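Local coordinates for glycoside hydrolase (PDB 6ORH), which probably hydrolyses alpha-L-fucosidic linkages as a family 29 glycoside hydrolase, contributing to the breakdown of host-derived carbohydrate antigens, at residues Q225-P229 with G248-G254; Y18-L23 with V286-L292; Y84-T89 with A148-I153. The protein carries 2 engineered substitutions. All coordinates share one frame; numbering follows the deposited sequence.

Contact 1 (Q225-P229 with G248-G254); sequences QKVNP and GTIFSIG
Q225 grips the strand opposite at two points, through its backbone carbonyl and its side-chain amide, while two residues further on V227 meets I250 where the short strand 226-227 pairs antiparallel with strand 250-259 of the TIM-barrel-type domain, across a classic beta bulge. At the bulge, T249 and I250 both face V227, whose carbonyl O collects two N-H groups. I250 N lies 3.1 Å from V227 O and comes in almost end-on; T249 N approaches the same oxygen from above the carbonyl plane. V227 N returns a bond to I250 O, which makes V227 and I250 a hydrogen-bonded pair, with K226 and F251 the non-hydrogen-bonded pair beside it. V227 CG2 packs on S252 CB at 3.7 Å and also meets I250 CG1, the branch that I250 sets between its own N and carbonyl carbon (chi1 66°). The tip of that chain, I250 CD1, then touches P229 CG at 3.9 Å. On the sheet face of K226 and F251, the extended lysine chain runs past the backbone of G248 to put NZ on P246 O and Q437 OE1. G248 has no side chain, and its CA comes within 3.9 Å of V227 CA. Q225 has the largest buried surface here. Its carbonyl O accepts a nearly straight bond from S252 N and at the same time sits over the centre of the F251 ring, 3.4 Å above its plane. The chain is bent at chi2 (-76°), which folds the amide back along the strand toward G254. Q225 NE2 donates to T290 OG1, and the other end of the amide completes the grip: Q225 OE1 receives G254 N at 2.9 Å, the donor tilted 23° from the amide's carbonyl plane.

Contact 2 (Y18-L23 with V286-L292); sequences YLGDEL and VGRGTPL. With EDO (1,2-ethanediol), chain L.
P291 is the main bump of this contact, and the ring face of Y18 is the flat wall it presses against. P291 CG stands 3.5 Å from the centroid of the Y18 ring and only 6° off its normal, a CH-pi contact squarely over the face, while P291 CB reaches Y18 CE1 at 3.4 Å. With CG anti to the backbone N (chi1 -172°) the tyrosine ring is carried toward the proline, and chi2 of 18° turns its face to it; its OH is hydrogen-bonded to E255. L19 fills the next hollow with a single methyl: CD2 pushes in against G289 O at 3.4 Å and lies beside P291 CD. Between the helix end and the 286-292 loop, a 1,2-ethanediol, probably from the crystallisation liquor, plugs the groove. Its O1 donates to L19 O and its O2 to V286 O, so the small diol spans the two segments. V286 forms the second bump. V286 CG1 lies 3.9 Å from E22 CD, the two side chains crossing at about a right angle, and its CG2 approaches E22 O. The carboxylate of E22 leads on to a salt bridge with K416. E22 leaves the helix with positive phi, and E22 O accepts L292 N at 3.0 Å. From there the chains run parallel, with L23 CD2 packed on L292 CB at 4.0 Å and both side chains on the same face of the sheet, where L292 meets I281 and F315 and L23 meets R319 of the outer helices. L23 opens the first strand of the barrel, 23-27, and L292 the last, 292-295, so their bridge is the start of the parallel seam that closes the TIM-barrel-type domain of a family 29 hydrolase.

Contact 3 (Y84-T89 with A148-I153); sequences YPTAHT and AQLKEI
E152 sends its carboxylate across from the helix to three donors on the 84-89 loop. E152 OE1 takes two hydroxyls: Y84 OH comes at 2.7 Å from the anti side, tilted out of the carboxylate plane, and T86 OG1 approaches from the syn side. E152 OE2 receives A87 N at 2.8 Å through the syn lone pair. Three donors thus fix the carboxylate in rotation and would probably stabilise its charged form. Y84 CG sits between its backbone N and carbonyl carbon (chi1 73°), which swings the ring toward the helix. The carboxylate carbon lies at the edge of that ring, in the ring plane, although the two flat groups themselves are turned 66° apart. Round Y84 OH, Q149 CB packs at 3.4 Å and I153 CG1 at 3.7 Å, the isoleucine chain crossing the tyrosine at about a right angle. T86 OG1 donates to E152 and accepts twice, from Q149 NE2, 3.1 Å away with the oxygen close to the amide plane, and from H88 N, closing an ST turn. The loop comes after barrel strand 70-74; helix 139-154 lies against strand 119-124, Q149 on L124 and I153 on V122. Further out, the H88 ring lies between two methyls: A87 CB over the centre of one face, A148 CB over the opposite face, offset toward the rim and 3.6 Å from H88 NE2. H88 CD2 is 3.4 Å from E152 CD, with ring and carboxylate planes 52° apart. A water 2.7 Å from A148 O donates to that carbonyl and also meets H88 NE2.

Contacts 1 and 2 are direct neighbours, their centres about 16 Å apart. T290 joins them: T290 OG1 lies 2.7 Å from G254 O, a probable hydrogen bond, and I253 CG2 packs on P291 CD at 3.5 Å. Contact 3 is on its own, about 31 Å from either by centres, with nearest atoms about 18 Å from contact 1 and 17 Å from contact 2. Along the chain contacts 1 and 3 are nested inside the loop closed by contact 2, and contact 3 closes before contact 1 opens. G254 is about 11 Å from a bound galactose, as is the side chain of L292, and that of Y18 is about 12 Å from a bound fucose; contact 3 lies away from the known binding sites.

Contact 1 (Q225-P229 with G248-G254)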
loop_
_atom_site.group_PDB
_atom_site.type_symbol
_atom_site.label_atom_id
_atom_site.label_comp_id
_atom_site.label_asym_id
_atom_site.label_seq_id
_atom_site.Cartn_x
_atom_site.Cartn_y
_atom_site.Cartn_z
ATOM N N GLN A 225 11.582 1.364 11.899
ATOM C CA GLN A 225 12.932 0.838 11.693
ATOM C C GLN A 225 13.483 0.358 13.034
ATOM O O GLN A 225 14.486 0.871 13.536
ATOM C CB GLN A 225 13.826 1.917 11.056
ATOM C CG GLN A 225 13.392 2.275 9.642
ATOM C CD GLN A 225 13.769 1.240 8.607
ATOM O OE1 GLN A 225 13.536 0.036 8.750
ATOM N NE2 GLN A 225 14.370 1.698 7.510
ATOM N N LYS A 226 12.792 -0.623 13.613
ATOM C CA LYS A 226 13.141 -1.163 14.932
ATOM C C LYS A 226 12.373 -2.475 15.094
ATOM O O LYS A 226 11.259 -2.606 14.568
ATOM C CB LYS A 226 12.815 -0.168 16.074
ATOM C CG LYS A 226 11.396 0.390 16.123
ATOM C CD LYS A 226 11.206 1.287 17.366
ATOM C CE LYS A 226 9.825 1.914 17.442
ATOM N NZ LYS A 226 9.655 2.723 18.696
ATOM N N VAL A 227 12.964 -3.410 15.857
ATOM C CA VAL A 227 12.364 -4.718 16.129
ATOM C C VAL A 227 12.876 -5.189 17.481
ATOM O O VAL A 227 13.806 -4.627 18.014
ATOM C CB VAL A 227 12.775 -5.754 15.059
ATOM C CG1 VAL A 227 12.122 -5.504 13.693
ATOM C CG2 VAL A 227 14.283 -5.929 14.946
ATOM N N ASN A 228 12.257 -6.260 18.001
ATOM C CA ASN A 228 12.777 -7.024 19.114
ATOM C C ASN A 228 13.458 -8.264 18.534
ATOM O O ASN A 228 12.811 -9.010 17.801
ATOM C CB ASN A 228 11.600 -7.388 20.020
ATOM C CG ASN A 228 12.072 -8.100 21.267
ATOM O OD1 ASN A 228 13.050 -8.846 21.224
ATOM N ND2 ASN A 228 11.386 -7.865 22.385
ATOM N N PRO A 229 14.770 -8.474 18.781
ATOM C CA PRO A 229 15.507 -9.569 18.154
ATOM C C PRO A 229 14.889 -10.928 18.465
ATOM O O PRO A 229 15.030 -11.866 17.686
ATOM C CB PRO A 229 16.925 -9.513 18.734
ATOM C CG PRO A 229 17.060 -8.101 19.271
ATOM C CD PRO A 229 15.658 -7.629 19.599
ATOM N N GLY A 248 9.749 -1.882 19.204
ATOM C CA GLY A 248 11.052 -2.526 19.039
ATOM C C GLY A 248 12.143 -2.039 20.004
ATOM O O GLY A 248 12.127 -0.888 20.457
ATOM N N THR A 249 13.105 -2.928 20.333
ATOM C CA THR A 249 14.150 -2.692 21.325
ATOM C C THR A 249 15.496 -2.320 20.693
ATOM O O THR A 249 16.359 -1.807 21.409
ATOM C CB THR A 249 14.292 -3.879 22.298
ATOM O OG1 THR A 249 14.473 -5.046 21.501
ATOM C CG2 THR A 249 13.048 -4.040 23.143
ATOM N N ILE A 250 15.709 -2.639 19.397
ATOM C CA ILE A 250 16.925 -2.283 18.678
ATOM C C ILE A 250 16.527 -1.538 17.409
ATOM O O ILE A 250 15.468 -1.799 16.844
ATOM C CB ILE A 250 17.807 -3.505 18.312
ATOM C CG1 ILE A 250 17.099 -4.403 17.292
ATOM C CG2 ILE A 250 18.175 -4.290 19.581
ATOM C CD1 ILE A 250 17.990 -5.470 16.599
ATOM N N PHE A 251 17.388 -0.581 17.003
ATOM C CA PHE A 251 17.197 0.062 15.698
ATOM C C PHE A 251 17.611 -0.929 14.612
ATOM O O PHE A 251 18.675 -1.558 14.702
ATOM C CB PHE A 251 18.001 1.362 15.622
ATOM C CG PHE A 251 17.563 2.258 14.478
ATOM C CD1 PHE A 251 17.933 1.964 13.168
ATOM C CD2 PHE A 251 16.700 3.319 14.692
ATOM C CE1 PHE A 251 17.495 2.763 12.104
ATOM C CE2 PHE A 251 16.275 4.120 13.630
ATOM C CZ PHE A 251 16.673 3.850 12.335
ATOM N N SER A 252 16.747 -1.055 13.587
ATOM C CA SER A 252 16.936 -2.109 12.593
ATOM C C SER A 252 16.456 -1.552 11.251
ATOM O O SER A 252 15.309 -1.114 11.178
ATOM C CB SER A 252 16.075 -3.315 13.011
ATOM O OG SER A 252 16.026 -4.283 11.943
ATOM N N ILE A 253 17.338 -1.553 10.235
ATOM C CA ILE A 253 16.896 -1.144 8.892
ATOM C C ILE A 253 16.275 -2.345 8.170
ATOM O O ILE A 253 16.976 -3.355 7.996
ATOM C CB ILE A 253 18.109 -0.633 8.111
ATOM C CG1 ILE A 253 18.673 0.641 8.752
ATOM C CG2 ILE A 253 17.775 -0.425 6.632
ATOM C CD1 ILE A 253 19.995 1.068 8.160
ATOM N N GLY A 254 15.023 -2.194 7.710
ATOM C CA GLY A 254 14.405 -3.221 6.851
ATOM C C GLY A 254 14.822 -2.982 5.394
ATOM O O GLY A 254 14.167 -2.239 4.657
#

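Contact 2 (Y18-L23 with V286-L292)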
loop_
_atom_site.group_PDB
_atom_site.type_symbol
_atom_site.label_atom_id
_atom_site.label_comp_id
_atom_site.label_asym_id
_atom_site.label_seq_id
_atom_site.Cartn_x
_atom_site.Cartn_y
_atom_site.Cartn_z
ATOM N N TYR A 18 23.837 4.756 5.970
ATOM C CA TYR A 18 23.175 3.997 4.921
ATOM C C TYR A 18 21.827 4.631 4.559
ATOM O O TYR A 18 21.487 4.703 3.365
ATOM C CB TYR A 18 22.985 2.546 5.389
ATOM C CG TYR A 18 22.479 1.550 4.372
ATOM C CD1 TYR A 18 22.521 1.786 2.993
ATOM C CD2 TYR A 18 22.002 0.310 4.804
ATOM C CE1 TYR A 18 22.074 0.836 2.090
ATOM C CE2 TYR A 18 21.586 -0.657 3.906
ATOM C CZ TYR A 18 21.639 -0.402 2.543
ATOM O OH TYR A 18 21.257 -1.381 1.683
ATOM N N LEU A 19 21.043 5.055 5.579
ATOM C CA LEU A 19 19.754 5.671 5.306
ATOM C C LEU A 19 19.945 6.908 4.424
ATOM O O LEU A 19 19.151 7.151 3.520
ATOM C CB LEU A 19 19.063 6.016 6.638
ATOM C CG LEU A 19 18.554 4.753 7.352
ATOM C CD1 LEU A 19 18.186 5.093 8.793
ATOM C CD2 LEU A 19 17.333 4.229 6.619
ATOM N N GLY A 20 21.004 7.657 4.718
ATOM C CA GLY A 20 21.338 8.856 3.953
ATOM C C GLY A 20 21.716 8.547 2.498
ATOM O O GLY A 20 21.387 9.300 1.563
ATOM N N ASP A 21 22.402 7.430 2.294
ATOM C CA ASP A 21 22.889 7.032 0.974
ATOM C C ASP A 21 21.769 6.522 0.063
ATOM O O ASP A 21 21.865 6.693 -1.149
ATOM C CB ASP A 21 23.999 5.984 1.103
ATOM C CG ASP A 21 25.349 6.586 1.492
ATOM O OD1 ASP A 21 25.483 7.838 1.458
ATOM O OD2 ASP A 21 26.225 5.816 1.862
ATOM N N GLU A 22 20.776 5.802 0.626
ATOM C CA GLU A 22 19.533 5.443 -0.054
ATOM C C GLU A 22 19.638 4.272 -1.036
ATOM O O GLU A 22 18.707 3.454 -1.102
ATOM C CB GLU A 22 18.875 6.635 -0.771
ATOM C CG GLU A 22 18.578 7.804 0.153
ATOM C CD GLU A 22 17.877 8.968 -0.553
ATOM O OE1 GLU A 22 18.089 9.125 -1.771
ATOM O OE2 GLU A 22 17.229 9.745 0.140
ATOM N N LEU A 23 20.687 4.221 -1.879
ATOM C CA LEU A 23 20.678 3.290 -2.995
ATOM C C LEU A 23 21.932 2.432 -2.948
ATOM O O LEU A 23 23.035 2.961 -2.880
ATOM C CB LEU A 23 20.708 4.105 -4.297
ATOM C CG LEU A 23 19.438 4.883 -4.595
ATOM C CD1 LEU A 23 19.687 5.804 -5.802
ATOM C CD2 LEU A 23 18.266 3.926 -4.838
ATOM N N VAL A 286 12.747 3.658 -0.749
ATOM C CA VAL A 286 13.375 4.908 -0.351
ATOM C C VAL A 286 12.295 5.893 0.103
ATOM O O VAL A 286 12.503 6.622 1.077
ATOM C CB VAL A 286 14.223 5.461 -1.524
ATOM C CG1 VAL A 286 14.675 6.886 -1.229
ATOM C CG2 VAL A 286 15.450 4.550 -1.738
ATOM N N GLY A 287 11.166 5.918 -0.616
ATOM C CA GLY A 287 10.061 6.809 -0.269
ATOM C C GLY A 287 9.306 6.392 0.999
ATOM O O GLY A 287 8.437 7.140 1.433
ATOM N N ARG A 288 9.678 5.270 1.613
ATOM C CA ARG A 288 9.098 4.892 2.907
ATOM C C ARG A 288 10.179 4.835 3.981
ATOM O O ARG A 288 9.944 4.341 5.102
ATOM C CB ARG A 288 8.289 3.600 2.799
ATOM C CG ARG A 288 6.965 3.842 2.078
ATOM C CD ARG A 288 6.166 2.566 1.938
ATOM N NE ARG A 288 4.861 2.934 1.403
ATOM C CZ ARG A 288 3.800 2.144 1.376
ATOM N NH1 ARG A 288 3.848 0.885 1.813
ATOM N NH2 ARG A 288 2.650 2.646 0.947
ATOM N N GLY A 289 11.354 5.379 3.673
ATOM C CA GLY A 289 12.356 5.566 4.715
ATOM C C GLY A 289 13.335 4.391 4.828
ATOM O O GLY A 289 14.015 4.270 5.845
ATOM N N THR A 290 13.480 3.606 3.761
ATOM C CA THR A 290 14.462 2.521 3.855
ATOM C C THR A 290 15.252 2.412 2.549
ATOM O O THR A 290 14.742 2.758 1.493
ATOM C CB THR A 290 13.754 1.213 4.243
ATOM O OG1 THR A 290 14.709 0.350 4.876
ATOM C CG2 THR A 290 13.131 0.496 3.067
ATOM N N PRO A 291 16.488 1.863 2.571
ATOM C CA PRO A 291 17.265 1.747 1.345
ATOM C C PRO A 291 16.731 0.709 0.374
ATOM O O PRO A 291 16.145 -0.312 0.751
ATOM C CB PRO A 291 18.677 1.344 1.816
ATOM C CG PRO A 291 18.710 1.736 3.281
ATOM C CD PRO A 291 17.287 1.506 3.755
ATOM N N LEU A 292 16.969 1.021 -0.918
ATOM C CA LEU A 292 16.702 0.105 -2.008
ATOM C C LEU A 292 18.012 -0.566 -2.388
ATOM O O LEU A 292 18.986 0.170 -2.592
ATOM C CB LEU A 292 16.134 0.922 -3.179
ATOM C CG LEU A 292 15.989 0.130 -4.481
ATOM C CD1 LEU A 292 15.006 -1.015 -4.285
ATOM C CD2 LEU A 292 15.526 1.046 -5.622
HETATM C C1 EDO L . 16.432 5.606 3.428
HETATM O O1 EDO L . 17.538 5.142 2.733
HETATM C C2 EDO L . 15.744 6.404 2.411
HETATM O O2 EDO L . 14.571 6.881 2.830
#

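Contact 3 (Y84-T89 with A148-I153)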
loop_
_atom_site.group_PDB
_atom_site.type_symbol
_atom_site.label_atom_id
_atom_site.label_comp_id
_atom_site.label_asym_id
_atom_site.label_seq_id
_atom_site.Cartn_x
_atom_site.Cartn_y
_atom_site.Cartn_z
ATOM N N TYR A 84 36.746 -15.897 -5.033
ATOM C CA TYR A 84 38.085 -15.380 -4.764
ATOM C C TYR A 84 38.925 -16.596 -4.388
ATOM O O TYR A 84 38.382 -17.622 -3.997
ATOM C CB TYR A 84 38.076 -14.291 -3.681
ATOM C CG TYR A 84 37.832 -14.785 -2.274
ATOM C CD1 TYR A 84 36.540 -15.008 -1.802
ATOM C CD2 TYR A 84 38.896 -15.073 -1.411
ATOM C CE1 TYR A 84 36.323 -15.475 -0.513
ATOM C CE2 TYR A 84 38.687 -15.548 -0.122
ATOM C CZ TYR A 84 37.392 -15.769 0.326
ATOM O OH TYR A 84 37.197 -16.272 1.585
ATOM N N PRO A 85 40.268 -16.536 -4.526
ATOM C CA PRO A 85 41.131 -17.685 -4.231
ATOM C C PRO A 85 41.357 -18.004 -2.754
ATOM O O PRO A 85 42.458 -17.893 -2.204
ATOM C CB PRO A 85 42.392 -17.311 -5.035
ATOM C CG PRO A 85 42.441 -15.827 -4.915
ATOM C CD PRO A 85 40.997 -15.386 -5.082
ATOM N N THR A 86 40.276 -18.418 -2.100
ATOM C CA THR A 86 40.316 -18.777 -0.698
ATOM C C THR A 86 41.331 -19.900 -0.454
ATOM O O THR A 86 41.534 -20.764 -1.309
ATOM C CB THR A 86 38.919 -19.247 -0.251
ATOM O OG1 THR A 86 38.939 -19.630 1.117
ATOM C CG2 THR A 86 38.317 -20.340 -1.118
ATOM N N ALA A 87 41.896 -19.887 0.758
ATOM C CA ALA A 87 42.791 -20.956 1.177
ATOM C C ALA A 87 41.998 -22.186 1.626
ATOM O O ALA A 87 42.595 -23.239 1.886
ATOM C CB ALA A 87 43.677 -20.469 2.303
ATOM N N HIS A 88 40.667 -22.066 1.750
ATOM C CA HIS A 88 39.922 -22.955 2.641
ATOM C C HIS A 88 39.081 -24.011 1.921
ATOM O O HIS A 88 38.518 -24.894 2.584
ATOM C CB HIS A 88 39.124 -22.142 3.666
ATOM C CG HIS A 88 40.033 -21.343 4.531
ATOM N ND1 HIS A 88 41.019 -21.937 5.310
ATOM C CD2 HIS A 88 40.179 -20.010 4.693
ATOM C CE1 HIS A 88 41.685 -21.000 5.957
ATOM N NE2 HIS A 88 41.197 -19.823 5.593
ATOM N N THR A 89 38.950 -23.893 0.596
ATOM C CA THR A 89 38.329 -24.926 -0.220
ATOM C C THR A 89 39.018 -24.964 -1.575
ATOM O O THR A 89 39.563 -23.955 -2.011
ATOM C CB THR A 89 36.819 -24.717 -0.393
ATOM O OG1 THR A 89 36.367 -25.777 -1.242
ATOM C CG2 THR A 89 36.483 -23.427 -1.122
ATOM N N ALA A 148 36.629 -18.581 8.979
ATOM C CA ALA A 148 37.914 -18.374 8.315
ATOM C C ALA A 148 37.752 -17.561 7.030
ATOM O O ALA A 148 38.633 -16.774 6.702
ATOM C CB ALA A 148 38.603 -19.686 8.034
ATOM N N GLN A 149 36.645 -17.757 6.303
ATOM C CA GLN A 149 36.456 -16.976 5.090
ATOM C C GLN A 149 36.124 -15.526 5.444
ATOM O O GLN A 149 36.611 -14.615 4.765
ATOM C CB GLN A 149 35.474 -17.682 4.150
ATOM C CG GLN A 149 36.103 -18.952 3.599
ATOM C CD GLN A 149 35.246 -19.545 2.519
ATOM O OE1 GLN A 149 34.007 -19.492 2.571
ATOM N NE2 GLN A 149 35.913 -20.148 1.554
ATOM N N LEU A 150 35.279 -15.318 6.463
ATOM C CA LEU A 150 35.044 -13.953 6.934
ATOM C C LEU A 150 36.391 -13.264 7.192
ATOM O O LEU A 150 36.571 -12.104 6.800
ATOM C CB LEU A 150 34.195 -13.935 8.207
ATOM C CG LEU A 150 32.702 -14.272 8.061
ATOM C CD1 LEU A 150 32.027 -14.227 9.422
ATOM C CD2 LEU A 150 32.031 -13.295 7.102
ATOM N N LYS A 151 37.325 -13.968 7.872
ATOM C CA LYS A 151 38.614 -13.378 8.218
ATOM C C LYS A 151 39.411 -13.063 6.955
ATOM O O LYS A 151 40.001 -11.987 6.838
ATOM C CB LYS A 151 39.374 -14.351 9.130
ATOM C CG LYS A 151 38.783 -14.382 10.537
ATOM C CD LYS A 151 39.457 -15.406 11.439
ATOM C CE LYS A 151 38.903 -15.391 12.848
ATOM N NZ LYS A 151 39.608 -16.399 13.676
ATOM N N GLU A 152 39.431 -13.990 5.995
ATOM C CA GLU A 152 40.145 -13.775 4.740
ATOM C C GLU A 152 39.629 -12.528 4.030
ATOM O O GLU A 152 40.407 -11.763 3.447
ATOM C CB GLU A 152 39.869 -14.891 3.740
ATOM C CG GLU A 152 40.735 -16.085 3.960
ATOM C CD GLU A 152 40.569 -17.158 2.897
ATOM O OE1 GLU A 152 39.418 -17.434 2.474
ATOM O OE2 GLU A 152 41.614 -17.692 2.464
ATOM N N ILE A 153 38.313 -12.344 4.061
ATOM C CA ILE A 153 37.708 -11.287 3.262
ATOM C C ILE A 153 37.905 -9.955 3.976
ATOM O O ILE A 153 38.202 -8.933 3.323
ATOM C CB ILE A 153 36.209 -11.596 3.053
ATOM C CG1 ILE A 153 36.041 -12.828 2.147
ATOM C CG2 ILE A 153 35.480 -10.375 2.497
ATOM C CD1 ILE A 153 34.658 -13.495 2.271
HETATM O O HOH W 1 41.250 -17.268 7.294
#